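PDB 3VAS: putative adenosine kinase from Schistosoma mansoni, which probably catalyses the phosphorylation of adenosine to AMP at the expense of ATP. Local coordinates for residues A324-D329 against K334-S339; E229-S234 against R276-I281; K198-S203 against K208-N213. One frame throughout, in Å; residues are numbered along the deposited sequence.

Interaction 1 (A324-D329 against K334-S339); sequences AGFIAD and KPMITS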
ATOM      1  N   ALA A 324      -7.650   2.773   0.882  1.00 15.87           N
ATOM      2  CA  ALA A 324      -8.777   2.012   1.424  1.00 23.12           C
ATOM      3  C   ALA A 324     -10.066   2.832   1.424  1.00 22.82           C
ATOM      4  O   ALA A 324     -11.107   2.374   0.944  1.00 17.48           O
ATOM      5  CB  ALA A 324      -8.467   1.532   2.835  1.00 16.54           C
ATOM      6  N   GLY A 325      -9.982   4.043   1.970  1.00 19.39           N
ATOM      7  CA  GLY A 325     -11.131   4.925   2.063  1.00 17.68           C
ATOM      8  C   GLY A 325     -11.711   5.240   0.696  1.00 18.56           C
ATOM      9  O   GLY A 325     -12.931   5.246   0.522  1.00 18.98           O
ATOM     10  N   PHE A 326     -10.844   5.484  -0.282  1.00 17.65           N
ATOM     11  CA  PHE A 326     -11.315   5.764  -1.635  1.00 18.76           C
ATOM     12  C   PHE A 326     -12.017   4.560  -2.247  1.00 19.06           C
ATOM     13  O   PHE A 326     -13.143   4.668  -2.719  1.00 20.63           O
ATOM     14  CB  PHE A 326     -10.178   6.202  -2.568  1.00 16.97           C
ATOM     15  CG  PHE A 326     -10.654   6.560  -3.954  1.00 18.41           C
ATOM     16  CD1 PHE A 326     -11.089   7.848  -4.239  1.00 18.08           C
ATOM     17  CD2 PHE A 326     -10.703   5.602  -4.958  1.00 18.16           C
ATOM     18  CE1 PHE A 326     -11.554   8.178  -5.506  1.00 25.69           C
ATOM     19  CE2 PHE A 326     -11.161   5.922  -6.225  1.00 23.16           C
ATOM     20  CZ  PHE A 326     -11.588   7.216  -6.501  1.00 25.81           C
ATOM     21  N   ILE A 327     -11.330   3.422  -2.254  1.00 19.53           N
ATOM     22  CA  ILE A 327     -11.827   2.225  -2.922  1.00 19.71           C
ATOM     23  C   ILE A 327     -13.136   1.708  -2.327  1.00 21.51           C
ATOM     24  O   ILE A 327     -14.064   1.379  -3.065  1.00 22.02           O
ATOM     25  CB  ILE A 327     -10.763   1.114  -2.924  1.00 18.47           C
ATOM     26  CG1 ILE A 327      -9.556   1.552  -3.764  1.00 18.07           C
ATOM     27  CG2 ILE A 327     -11.340  -0.194  -3.458  1.00 19.80           C
ATOM     28  CD1 ILE A 327      -8.348   0.659  -3.597  1.00 17.83           C
ATOM     29  N   ALA A 328     -13.207   1.659  -0.997  1.00 21.50           N
ATOM     30  CA  ALA A 328     -14.389   1.156  -0.300  1.00 23.30           C
ATOM     31  C   ALA A 328     -15.648   1.890  -0.733  1.00 26.85           C
ATOM     32  O   ALA A 328     -16.714   1.285  -0.861  1.00 27.63           O
ATOM     33  CB  ALA A 328     -14.213   1.260   1.216  1.00 20.16           C
ATOM     34  N   ASP A 329     -15.519   3.194  -0.958  1.00 29.47           N
ATOM     35  CA  ASP A 329     -16.656   4.008  -1.381  1.00 31.50           C
ATOM     36  C   ASP A 329     -16.873   3.920  -2.885  1.00 29.05           C
ATOM     37  O   ASP A 329     -18.003   3.766  -3.345  1.00 28.62           O
ATOM     38  CB  ASP A 329     -16.484   5.466  -0.944  1.00 31.05           C
ATOM     39  CG  ASP A 329     -17.237   5.781   0.339  1.00 36.88           C
ATOM     40  OD1 ASP A 329     -17.351   4.885   1.202  1.00 38.59           O
ATOM     41  OD2 ASP A 329     -17.728   6.922   0.486  1.00 40.99           O
ATOM     42  N   LYS A 334     -20.286   5.267  -5.134  1.00 31.23           N
ATOM     43  CA  LYS A 334     -20.215   6.678  -4.763  1.00 31.89           C
ATOM     44  C   LYS A 334     -19.391   7.434  -5.805  1.00 31.36           C
ATOM     45  O   LYS A 334     -18.373   6.932  -6.266  1.00 35.17           O
ATOM     46  CB  LYS A 334     -19.589   6.838  -3.376  1.00 33.58           C
ATOM     47  CG  LYS A 334     -20.224   5.978  -2.294  1.00 39.37           C
ATOM     48  CD  LYS A 334     -21.685   6.320  -2.080  1.00 48.29           C
ATOM     49  CE  LYS A 334     -22.318   5.363  -1.081  1.00 55.01           C
ATOM     50  NZ  LYS A 334     -21.450   5.207   0.121  1.00 56.62           N
ATOM     51  N   PRO A 335     -19.838   8.637  -6.193  1.00 32.40           N
ATOM     52  CA  PRO A 335     -19.104   9.434  -7.187  1.00 28.84           C
ATOM     53  C   PRO A 335     -17.701   9.834  -6.734  1.00 28.75           C
ATOM     54  O   PRO A 335     -17.363   9.705  -5.554  1.00 26.73           O
ATOM     55  CB  PRO A 335     -19.981  10.680  -7.375  1.00 28.76           C
ATOM     56  CG  PRO A 335     -20.946  10.670  -6.231  1.00 37.24           C
ATOM     57  CD  PRO A 335     -21.135   9.239  -5.846  1.00 34.87           C
ATOM     58  N   MET A 336     -16.907  10.320  -7.685  1.00 31.13           N
ATOM     59  CA  MET A 336     -15.499  10.656  -7.476  1.00 30.10           C
ATOM     60  C   MET A 336     -15.229  11.542  -6.260  1.00 28.30           C
ATOM     61  O   MET A 336     -14.374  11.223  -5.434  1.00 29.09           O
ATOM     62  CB  MET A 336     -14.939  11.337  -8.731  1.00 28.72           C
ATOM     63  CG  MET A 336     -13.491  11.772  -8.607  1.00 25.06           C
ATOM     64  SD  MET A 336     -12.375  10.364  -8.624  1.00 34.00           S
ATOM     65  CE  MET A 336     -10.823  11.139  -8.180  1.00 32.97           C
ATOM     66  N   ILE A 337     -15.950  12.655  -6.161  1.00 26.67           N
ATOM     67  CA  ILE A 337     -15.708  13.627  -5.096  1.00 28.02           C
ATOM     68  C   ILE A 337     -16.056  13.058  -3.720  1.00 28.48           C
ATOM     69  O   ILE A 337     -15.300  13.216  -2.758  1.00 24.74           O
ATOM     70  CB  ILE A 337     -16.485  14.938  -5.336  1.00 29.64           C
ATOM     71  CG1 ILE A 337     -16.051  15.580  -6.657  1.00 30.92           C
ATOM     72  CG2 ILE A 337     -16.268  15.912  -4.182  1.00 29.54           C
ATOM     73  CD1 ILE A 337     -14.616  16.067  -6.659  1.00 27.73           C
ATOM     74  N   THR A 338     -17.207  12.395  -3.639  1.00 27.58           N
ATOM     75  CA  THR A 338     -17.630  11.727  -2.416  1.00 26.87           C
ATOM     76  C   THR A 338     -16.569  10.724  -1.966  1.00 25.17           C
ATOM     77  O   THR A 338     -16.237  10.644  -0.783  1.00 23.99           O
ATOM     78  CB  THR A 338     -18.984  11.010  -2.619  1.00 27.89           C
ATOM     79  OG1 THR A 338     -19.996  11.978  -2.931  1.00 27.16           O
ATOM     80  CG2 THR A 338     -19.393  10.232  -1.367  1.00 25.48           C
ATOM     81  N   SER A 339     -16.023   9.978  -2.922  1.00 25.02           N
ATOM     82  CA  SER A 339     -15.001   8.975  -2.629  1.00 23.43           C
ATOM     83  C   SER A 339     -13.701   9.604  -2.128  1.00 22.55           C
ATOM     84  O   SER A 339     -13.046   9.060  -1.233  1.00 21.39           O
ATOM     85  CB  SER A 339     -14.730   8.106  -3.859  1.00 24.12           C
ATOM     86  OG  SER A 339     -15.873   7.344  -4.213  1.00 27.58           O
TER

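Interaction 2 (E229-S234 against R276-I281); sequences EMISYS and RKRLVI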
ATOM      1  N   GLU A 229       4.821  -1.534 -16.465  1.00 26.97           N
ATOM      2  CA  GLU A 229       4.056  -2.682 -16.921  1.00 27.82           C
ATOM      3  C   GLU A 229       2.776  -2.827 -16.098  1.00 26.66           C
ATOM      4  O   GLU A 229       1.702  -3.066 -16.651  1.00 20.43           O
ATOM      5  CB  GLU A 229       4.878  -3.969 -16.879  1.00 26.86           C
ATOM      6  CG  GLU A 229       4.115  -5.164 -17.430  1.00 33.14           C
ATOM      7  CD  GLU A 229       5.006  -6.353 -17.753  1.00 40.39           C
ATOM      8  OE1 GLU A 229       5.950  -6.634 -16.984  1.00 41.28           O
ATOM      9  OE2 GLU A 229       4.755  -7.010 -18.784  1.00 44.89           O
ATOM     10  N   MET A 230       2.894  -2.670 -14.781  1.00 21.68           N
ATOM     11  CA  MET A 230       1.734  -2.728 -13.896  1.00 20.42           C
ATOM     12  C   MET A 230       0.704  -1.638 -14.220  1.00 21.81           C
ATOM     13  O   MET A 230      -0.494  -1.909 -14.276  1.00 22.78           O
ATOM     14  CB  MET A 230       2.161  -2.647 -12.428  1.00 17.36           C
ATOM     15  CG  MET A 230       2.924  -3.874 -11.938  1.00 23.87           C
ATOM     16  SD  MET A 230       2.034  -5.415 -12.235  1.00 31.26           S
ATOM     17  CE  MET A 230       0.611  -5.180 -11.196  1.00 20.78           C
ATOM     18  N   ILE A 231       1.178  -0.413 -14.437  1.00 19.94           N
ATOM     19  CA  ILE A 231       0.294   0.682 -14.815  1.00 22.38           C
ATOM     20  C   ILE A 231      -0.540   0.304 -16.041  1.00 28.39           C
ATOM     21  O   ILE A 231      -1.727   0.636 -16.118  1.00 29.39           O
ATOM     22  CB  ILE A 231       1.078   1.992 -15.064  1.00 18.34           C
ATOM     23  CG1 ILE A 231       1.673   2.510 -13.750  1.00 17.34           C
ATOM     24  CG2 ILE A 231       0.184   3.054 -15.676  1.00 19.28           C
ATOM     25  CD1 ILE A 231       2.502   3.768 -13.902  1.00 17.42           C
ATOM     26  N   SER A 232       0.061  -0.438 -16.971  1.00 25.98           N
ATOM     27  CA  SER A 232      -0.633  -0.786 -18.214  1.00 25.46           C
ATOM     28  C   SER A 232      -1.800  -1.768 -18.018  1.00 23.74           C
ATOM     29  O   SER A 232      -2.582  -1.994 -18.942  1.00 23.88           O
ATOM     30  CB  SER A 232       0.348  -1.268 -19.303  1.00 25.07           C
ATOM     31  OG  SER A 232       0.793  -2.599 -19.085  1.00 25.72           O
ATOM     32  N   TYR A 233      -1.924  -2.332 -16.816  1.00 22.39           N
ATOM     33  CA  TYR A 233      -3.075  -3.175 -16.478  1.00 23.46           C
ATOM     34  C   TYR A 233      -3.948  -2.529 -15.399  1.00 26.72           C
ATOM     35  O   TYR A 233      -4.981  -3.079 -15.012  1.00 30.08           O
ATOM     36  CB  TYR A 233      -2.627  -4.559 -15.990  1.00 23.61           C
ATOM     37  CG  TYR A 233      -1.862  -5.379 -17.011  1.00 25.15           C
ATOM     38  CD1 TYR A 233      -0.479  -5.282 -17.113  1.00 23.54           C
ATOM     39  CD2 TYR A 233      -2.523  -6.254 -17.863  1.00 26.55           C
ATOM     40  CE1 TYR A 233       0.225  -6.029 -18.039  1.00 26.53           C
ATOM     41  CE2 TYR A 233      -1.828  -7.006 -18.794  1.00 29.64           C
ATOM     42  CZ  TYR A 233      -0.452  -6.889 -18.878  1.00 30.09           C
ATOM     43  OH  TYR A 233       0.251  -7.630 -19.802  1.00 31.94           O
ATOM     44  N   SER A 234      -3.527  -1.366 -14.908  1.00 24.42           N
ATOM     45  CA  SER A 234      -4.201  -0.734 -13.779  1.00 22.41           C
ATOM     46  C   SER A 234      -5.309   0.209 -14.224  1.00 25.04           C
ATOM     47  O   SER A 234      -5.107   1.037 -15.109  1.00 25.22           O
ATOM     48  CB  SER A 234      -3.196   0.028 -12.917  1.00 22.53           C
ATOM     49  OG  SER A 234      -2.183  -0.835 -12.438  1.00 23.18           O
ATOM     50  N   ARG A 276      -9.574   2.712 -22.961  1.00 47.85           N
ATOM     51  CA  ARG A 276     -10.120   2.467 -21.638  1.00 46.78           C
ATOM     52  C   ARG A 276      -9.737   3.618 -20.716  1.00 43.66           C
ATOM     53  O   ARG A 276      -8.712   4.268 -20.913  1.00 42.31           O
ATOM     54  CB  ARG A 276      -9.567   1.142 -21.100  1.00 48.58           C
ATOM     55  CG  ARG A 276     -10.310   0.560 -19.913  1.00 48.74           C
ATOM     56  CD  ARG A 276      -9.653  -0.735 -19.426  1.00 48.52           C
ATOM     57  NE  ARG A 276      -9.926  -1.892 -20.284  1.00 47.70           N
ATOM     58  CZ  ARG A 276      -9.080  -2.380 -21.188  1.00 45.22           C
ATOM     59  NH1 ARG A 276      -7.900  -1.809 -21.374  1.00 43.88           N
ATOM     60  NH2 ARG A 276      -9.412  -3.440 -21.912  1.00 44.97           N
ATOM     61  N   LYS A 277     -10.568   3.872 -19.712  1.00 43.55           N
ATOM     62  CA  LYS A 277     -10.318   4.945 -18.758  1.00 43.17           C
ATOM     63  C   LYS A 277      -9.443   4.496 -17.584  1.00 40.55           C
ATOM     64  O   LYS A 277      -9.752   3.511 -16.908  1.00 43.14           O
ATOM     65  CB  LYS A 277     -11.651   5.494 -18.242  1.00 46.54           C
ATOM     66  CG  LYS A 277     -11.555   6.322 -16.977  1.00 50.31           C
ATOM     67  CD  LYS A 277     -12.918   6.907 -16.609  1.00 57.95           C
ATOM     68  CE  LYS A 277     -12.874   7.617 -15.266  1.00 60.90           C
ATOM     69  NZ  LYS A 277     -14.124   8.380 -14.995  1.00 64.60           N
ATOM     70  N   ARG A 278      -8.346   5.210 -17.347  1.00 31.70           N
ATOM     71  CA  ARG A 278      -7.551   4.989 -16.144  1.00 28.69           C
ATOM     72  C   ARG A 278      -7.562   6.224 -15.261  1.00 27.54           C
ATOM     73  O   ARG A 278      -7.353   7.333 -15.741  1.00 27.88           O
ATOM     74  CB  ARG A 278      -6.103   4.608 -16.465  1.00 26.92           C
ATOM     75  CG  ARG A 278      -5.240   4.493 -15.204  1.00 25.96           C
ATOM     76  CD  ARG A 278      -3.934   3.755 -15.450  1.00 28.95           C
ATOM     77  NE  ARG A 278      -3.217   4.316 -16.576  1.00 36.07           N
ATOM     78  CZ  ARG A 278      -3.015   3.690 -17.727  1.00 34.70           C
ATOM     79  NH1 ARG A 278      -3.458   2.456 -17.913  1.00 33.06           N
ATOM     80  NH2 ARG A 278      -2.359   4.312 -18.688  1.00 34.23           N
ATOM     81  N   LEU A 279      -7.796   6.019 -13.970  1.00 21.89           N
ATOM     82  CA  LEU A 279      -7.847   7.109 -13.005  1.00 22.13           C
ATOM     83  C   LEU A 279      -6.531   7.210 -12.237  1.00 19.92           C
ATOM     84  O   LEU A 279      -6.005   6.206 -11.759  1.00 19.17           O
ATOM     85  CB  LEU A 279      -9.014   6.888 -12.038  1.00 24.30           C
ATOM     86  CG  LEU A 279      -9.221   7.948 -10.958  1.00 26.90           C
ATOM     87  CD1 LEU A 279      -9.550   9.286 -11.599  1.00 27.70           C
ATOM     88  CD2 LEU A 279     -10.312   7.525  -9.981  1.00 26.92           C
ATOM     89  N   VAL A 280      -5.997   8.422 -12.122  1.00 19.75           N
ATOM     90  CA  VAL A 280      -4.752   8.638 -11.390  1.00 18.70           C
ATOM     91  C   VAL A 280      -4.971   9.647 -10.265  1.00 23.30           C
ATOM     92  O   VAL A 280      -5.554  10.710 -10.476  1.00 19.32           O
ATOM     93  CB  VAL A 280      -3.623   9.120 -12.330  1.00 27.15           C
ATOM     94  CG1 VAL A 280      -2.316   9.280 -11.569  1.00 18.02           C
ATOM     95  CG2 VAL A 280      -3.450   8.142 -13.491  1.00 19.24           C
ATOM     96  N   ILE A 281      -4.518   9.299  -9.064  1.00 20.72           N
ATOM     97  CA  ILE A 281      -4.698  10.156  -7.897  1.00 20.33           C
ATOM     98  C   ILE A 281      -3.359  10.340  -7.198  1.00 23.75           C
ATOM     99  O   ILE A 281      -2.754   9.376  -6.739  1.00 26.87           O
ATOM    100  CB  ILE A 281      -5.705   9.549  -6.895  1.00 18.40           C
ATOM    101  CG1 ILE A 281      -7.047   9.281  -7.581  1.00 18.65           C
ATOM    102  CG2 ILE A 281      -5.866  10.447  -5.667  1.00 17.98           C
ATOM    103  CD1 ILE A 281      -8.074   8.588  -6.697  1.00 18.97           C
TER

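Interaction 3 (K198-S203 against K208-N213); sequences KIAKHS and KLFCFN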
ATOM      1  N   LYS A 198       0.431 -11.916 -13.164  1.00 30.46           N
ATOM      2  CA  LYS A 198      -0.586 -12.884 -13.546  1.00 31.59           C
ATOM      3  C   LYS A 198      -1.979 -12.392 -13.156  1.00 30.65           C
ATOM      4  O   LYS A 198      -2.911 -12.465 -13.954  1.00 30.15           O
ATOM      5  CB  LYS A 198      -0.320 -14.249 -12.907  1.00 33.99           C
ATOM      6  CG  LYS A 198      -1.004 -15.389 -13.646  1.00 39.16           C
ATOM      7  CD  LYS A 198      -1.362 -16.552 -12.731  1.00 44.01           C
ATOM      8  CE  LYS A 198      -2.224 -17.571 -13.482  1.00 49.31           C
ATOM      9  NZ  LYS A 198      -2.887 -18.553 -12.580  1.00 50.71           N
ATOM     10  N   ILE A 199      -2.117 -11.888 -11.933  1.00 23.40           N
ATOM     11  CA  ILE A 199      -3.404 -11.377 -11.469  1.00 25.18           C
ATOM     12  C   ILE A 199      -3.834 -10.151 -12.275  1.00 24.62           C
ATOM     13  O   ILE A 199      -5.002 -10.010 -12.623  1.00 25.54           O
ATOM     14  CB  ILE A 199      -3.382 -11.048  -9.962  1.00 25.06           C
ATOM     15  CG1 ILE A 199      -3.260 -12.338  -9.149  1.00 28.65           C
ATOM     16  CG2 ILE A 199      -4.644 -10.295  -9.554  1.00 23.24           C
ATOM     17  CD1 ILE A 199      -3.127 -12.115  -7.658  1.00 28.43           C
ATOM     18  N   ALA A 200      -2.879  -9.277 -12.587  1.00 23.88           N
ATOM     19  CA  ALA A 200      -3.159  -8.085 -13.382  1.00 26.43           C
ATOM     20  C   ALA A 200      -3.702  -8.432 -14.772  1.00 29.69           C
ATOM     21  O   ALA A 200      -4.648  -7.808 -15.251  1.00 29.72           O
ATOM     22  CB  ALA A 200      -1.915  -7.212 -13.494  1.00 23.50           C
ATOM     23  N   LYS A 201      -3.101  -9.429 -15.414  1.00 31.81           N
ATOM     24  CA  LYS A 201      -3.575  -9.889 -16.716  1.00 34.19           C
ATOM     25  C   LYS A 201      -4.973 -10.496 -16.621  1.00 31.96           C
ATOM     26  O   LYS A 201      -5.805 -10.285 -17.505  1.00 31.72           O
ATOM     27  CB  LYS A 201      -2.602 -10.897 -17.331  1.00 34.70           C
ATOM     28  CG  LYS A 201      -1.264 -10.296 -17.703  1.00 36.20           C
ATOM     29  CD  LYS A 201      -0.303 -11.345 -18.214  1.00 37.97           C
ATOM     30  CE  LYS A 201       1.032 -10.718 -18.570  1.00 39.31           C
ATOM     31  NZ  LYS A 201       2.053 -11.755 -18.873  1.00 44.21           N
ATOM     32  N   HIS A 202      -5.223 -11.252 -15.555  1.00 28.82           N
ATOM     33  CA  HIS A 202      -6.546 -11.824 -15.324  1.00 29.52           C
ATOM     34  C   HIS A 202      -7.597 -10.723 -15.196  1.00 28.71           C
ATOM     35  O   HIS A 202      -8.685 -10.826 -15.763  1.00 31.28           O
ATOM     36  CB  HIS A 202      -6.549 -12.704 -14.072  1.00 28.84           C
ATOM     37  CG  HIS A 202      -7.919 -13.108 -13.623  1.00 29.93           C
ATOM     38  ND1 HIS A 202      -8.560 -14.232 -14.100  1.00 32.98           N
ATOM     39  CD2 HIS A 202      -8.776 -12.530 -12.747  1.00 30.27           C
ATOM     40  CE1 HIS A 202      -9.750 -14.331 -13.534  1.00 34.84           C
ATOM     41  NE2 HIS A 202      -9.906 -13.311 -12.709  1.00 34.18           N
ATOM     42  N   SER A 203      -7.262  -9.670 -14.457  1.00 26.35           N
ATOM     43  CA  SER A 203      -8.168  -8.539 -14.275  1.00 32.34           C
ATOM     44  C   SER A 203      -8.532  -7.875 -15.603  1.00 32.42           C
ATOM     45  O   SER A 203      -9.710  -7.707 -15.916  1.00 36.78           O
ATOM     46  CB  SER A 203      -7.564  -7.507 -13.315  1.00 29.66           C
ATOM     47  OG  SER A 203      -8.404  -6.367 -13.183  1.00 28.34           O
ATOM     48  N   LYS A 208     -12.097  -6.375 -14.990  1.00 34.61           N
ATOM     49  CA  LYS A 208     -12.261  -6.116 -13.571  1.00 27.37           C
ATOM     50  C   LYS A 208     -11.539  -4.831 -13.186  1.00 25.81           C
ATOM     51  O   LYS A 208     -10.981  -4.144 -14.043  1.00 30.65           O
ATOM     52  CB  LYS A 208     -11.741  -7.297 -12.750  1.00 30.33           C
ATOM     53  CG  LYS A 208     -12.486  -8.599 -13.013  1.00 28.70           C
ATOM     54  CD  LYS A 208     -11.925  -9.742 -12.183  1.00 36.28           C
ATOM     55  CE  LYS A 208     -12.679 -11.040 -12.434  1.00 36.08           C
ATOM     56  NZ  LYS A 208     -12.290 -12.106 -11.472  1.00 33.75           N
ATOM     57  N   LEU A 209     -11.549  -4.508 -11.898  1.00 24.80           N
ATOM     58  CA  LEU A 209     -10.931  -3.275 -11.425  1.00 26.44           C
ATOM     59  C   LEU A 209      -9.613  -3.543 -10.711  1.00 25.15           C
ATOM     60  O   LEU A 209      -9.595  -4.088  -9.608  1.00 23.62           O
ATOM     61  CB  LEU A 209     -11.882  -2.525 -10.489  1.00 25.37           C
ATOM     62  CG  LEU A 209     -11.430  -1.111 -10.128  1.00 27.64           C
ATOM     63  CD1 LEU A 209     -11.688  -0.151 -11.298  1.00 29.75           C
ATOM     64  CD2 LEU A 209     -12.109  -0.623  -8.854  1.00 27.15           C
ATOM     65  N   PHE A 210      -8.509  -3.146 -11.335  1.00 25.94           N
ATOM     66  CA  PHE A 210      -7.194  -3.351 -10.744  1.00 23.30           C
ATOM     67  C   PHE A 210      -6.615  -2.034 -10.243  1.00 22.94           C
ATOM     68  O   PHE A 210      -6.409  -1.105 -11.019  1.00 26.87           O
ATOM     69  CB  PHE A 210      -6.239  -3.998 -11.753  1.00 25.60           C
ATOM     70  CG  PHE A 210      -4.936  -4.454 -11.146  1.00 24.41           C
ATOM     71  CD1 PHE A 210      -4.797  -5.749 -10.671  1.00 24.70           C
ATOM     72  CD2 PHE A 210      -3.859  -3.587 -11.042  1.00 20.83           C
ATOM     73  CE1 PHE A 210      -3.605  -6.175 -10.109  1.00 27.33           C
ATOM     74  CE2 PHE A 210      -2.663  -4.004 -10.482  1.00 23.49           C
ATOM     75  CZ  PHE A 210      -2.538  -5.301 -10.010  1.00 24.26           C
ATOM     76  N   CYS A 211      -6.335  -1.969  -8.944  1.00 20.17           N
ATOM     77  CA  CYS A 211      -5.818  -0.755  -8.320  1.00 21.76           C
ATOM     78  C   CYS A 211      -4.366  -0.931  -7.895  1.00 23.42           C
ATOM     79  O   CYS A 211      -4.011  -1.925  -7.261  1.00 20.97           O
ATOM     80  CB  CYS A 211      -6.682  -0.366  -7.117  1.00 23.76           C
ATOM     81  SG  CYS A 211      -8.461  -0.295  -7.486  1.00 27.45           S
ATOM     82  N   PHE A 212      -3.532   0.045  -8.243  1.00 24.58           N
ATOM     83  CA  PHE A 212      -2.089  -0.073  -8.080  1.00 21.18           C
ATOM     84  C   PHE A 212      -1.530   1.144  -7.355  1.00 21.87           C
ATOM     85  O   PHE A 212      -1.927   2.276  -7.631  1.00 24.02           O
ATOM     86  CB  PHE A 212      -1.438  -0.230  -9.458  1.00 21.59           C
ATOM     87  CG  PHE A 212       0.061  -0.382  -9.420  1.00 18.69           C
ATOM     88  CD1 PHE A 212       0.646  -1.492  -8.826  1.00 19.22           C
ATOM     89  CD2 PHE A 212       0.881   0.570 -10.003  1.00 16.98           C
ATOM     90  CE1 PHE A 212       2.025  -1.637  -8.795  1.00 23.38           C
ATOM     91  CE2 PHE A 212       2.264   0.435  -9.976  1.00 22.50           C
ATOM     92  CZ  PHE A 212       2.837  -0.671  -9.372  1.00 23.56           C
ATOM     93  N   ASN A 213      -0.616   0.909  -6.418  1.00 18.84           N
ATOM     94  CA  ASN A 213       0.019   2.000  -5.683  1.00 19.64           C
ATOM     95  C   ASN A 213       1.508   2.107  -6.034  1.00 22.46           C
ATOM     96  O   ASN A 213       2.222   1.102  -6.023  1.00 22.40           O
ATOM     97  CB  ASN A 213      -0.165   1.799  -4.173  1.00 17.43           C
ATOM     98  CG  ASN A 213      -0.059   3.104  -3.384  1.00 19.65           C
ATOM     99  OD1 ASN A 213       0.950   3.811  -3.452  1.00 19.35           O
ATOM    100  ND2 ASN A 213      -1.111   3.430  -2.637  1.00 18.90           N
TER

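Interaction 1 (A324-D329 against K334-S339)
Where helix 318-330 gives way to helix 336-351, the backbones of Phe326 and Ser339 come within 5.0 Å (CA to CA), and Lys334 N donates to Asp329 O at 3.3 Å. This is a short helix-to-helix connection in the ribokinase fold, with Pro335 at the N-cap of the second helix. Phe326 and Ser339 meet between the two helices. The phenylalanine CG is anti to the backbone N (chi1 -177°), and this brings the ring alongside the second helix, where CE1 meets Ser339 CB at 3.6 Å. Met336 has its first side-chain bond directed away, but its chain bends at chi2 (72°) and brings SD back to the ring edge, 3.9 Å from Phe326 CZ and close to the ring plane, a Met-aromatic contact. Both side chains also touch Leu279 and Ile281 of strand 279-284. Asp329, partly exposed, lies against the aliphatic part of Lys334, with OD2 3.9 Å from Lys334 CG. The lysine NZ stays beyond salt-bridge range of this carboxylate, whose OD1 is paired with Arg332 instead. Ser339 OG bends back to the N-cap residue: it donates to Pro335 O at 3.1 Å, from above the carbonyl plane, while Ser339 N donates to the same oxygen.

Interaction 2 (E229-S234 against R276-I281)
A buried arginine side chain fitted against a type I beta turn makes this contact, between the turn after helix 224-231 and the residue that precedes strand 279-284. Arg278 reaches across from that residue, its CG anti to the backbone N (chi1 175°) and its chain bent at chi3 (52°), so that the guanidinium lies beside the turn from Ile231 to Ser234. Ile231 covers one face of that flat group: CG2 sits 3.7 Å from Arg278 NE, offset toward the rim, and the two side chains run at about a right angle. Ser234 O lies near the guanidinium plane, in contact with Arg278 CD at 3.0 Å but not bonded to the group. Although Ile231 O is 3.1 Å from Arg278 NH1, the angle is too poor for a hydrogen bond. The polar end is instead held from outside, with NE donating to Ile265 O and Phe270 making a cation-pi contact. The turn has its own bracing. Ser234 OG donates to Met230 O at 2.7 Å, while Tyr233 N reaches that oxygen from the opposite face of its carbonyl plane; Ser232 OG donates to Glu229 O at 2.6 Å. At the next residue, Leu279 pairs with Asn235 and Val237, beginning the parallel pairing of strands 236-240 and 279-284 that belongs to the alpha/beta core of the ribokinase fold.

Interaction 3 (K198-S203 against K208-N213)
Lys208 NZ is surrounded by four polar groups: across the contact it donates to His202 NE2 at 2.9 Å, while the backbone oxygens of Glu177 and Ala179 and the hydroxyl of Tyr182 also lie within bonding distance and share its remaining hydrogens. The lysine chain runs extended beyond CG, carrying NZ to the edge of the imidazole, 13° out of the ring plane. Its charge would favour an unprotonated NE2 on His202. Alongside, the backbone closes the connection with a nearly straight bond, Lys208 N to Ser203 O at 2.9 Å and 178° at the hydrogen. Ser203 also packs through its hydroxyl, OG lying 3.5 Å from Phe210 CB. Phe210, its CG anti to the backbone N, lays its ring against the helix. Ala200 CB stands over one face, 4.2 Å from the ring centroid in a CH-pi contact, and Ile199 CG2 lies at the ring edge, 4.3 Å from Phe210 CE1. The axes of helix 198-203 and strand 209-213 are inclined at 141°, in the second half of a beta-alpha-beta unit formed by strand 181-185, helix 189-205 and strand 209-213. Helix 170-178 packs on Ile199 and His202, while Met230 of helix 224-231 touches Ala200 and Phe210.

In the fold
From the N terminus, interaction 3 comes first and closes the short loop between helix 189-205 and strand 209-213. Interaction 2 follows, bridging a longer excursion that includes strand 236-240 and helices 241-250 and 257-267, before interaction 1 closes the turn between helices 318-330 and 336-351. The three are in series, neither nested nor crossed. Interactions 2 and 3, with centres about 9 Å apart, meet where Met230 and Ser234 pack on Phe210 and Phe212. Interaction 1 lies about 17 Å from interaction 2, centre to centre, and touches it through Leu279 and Ile281; Ile327 also meets Cys211 of interaction 3. Interactions 3 and 2 tie helices to strands 209-213 and 279-284, whereas interaction 1 joins two helices that pack on strand 279-284.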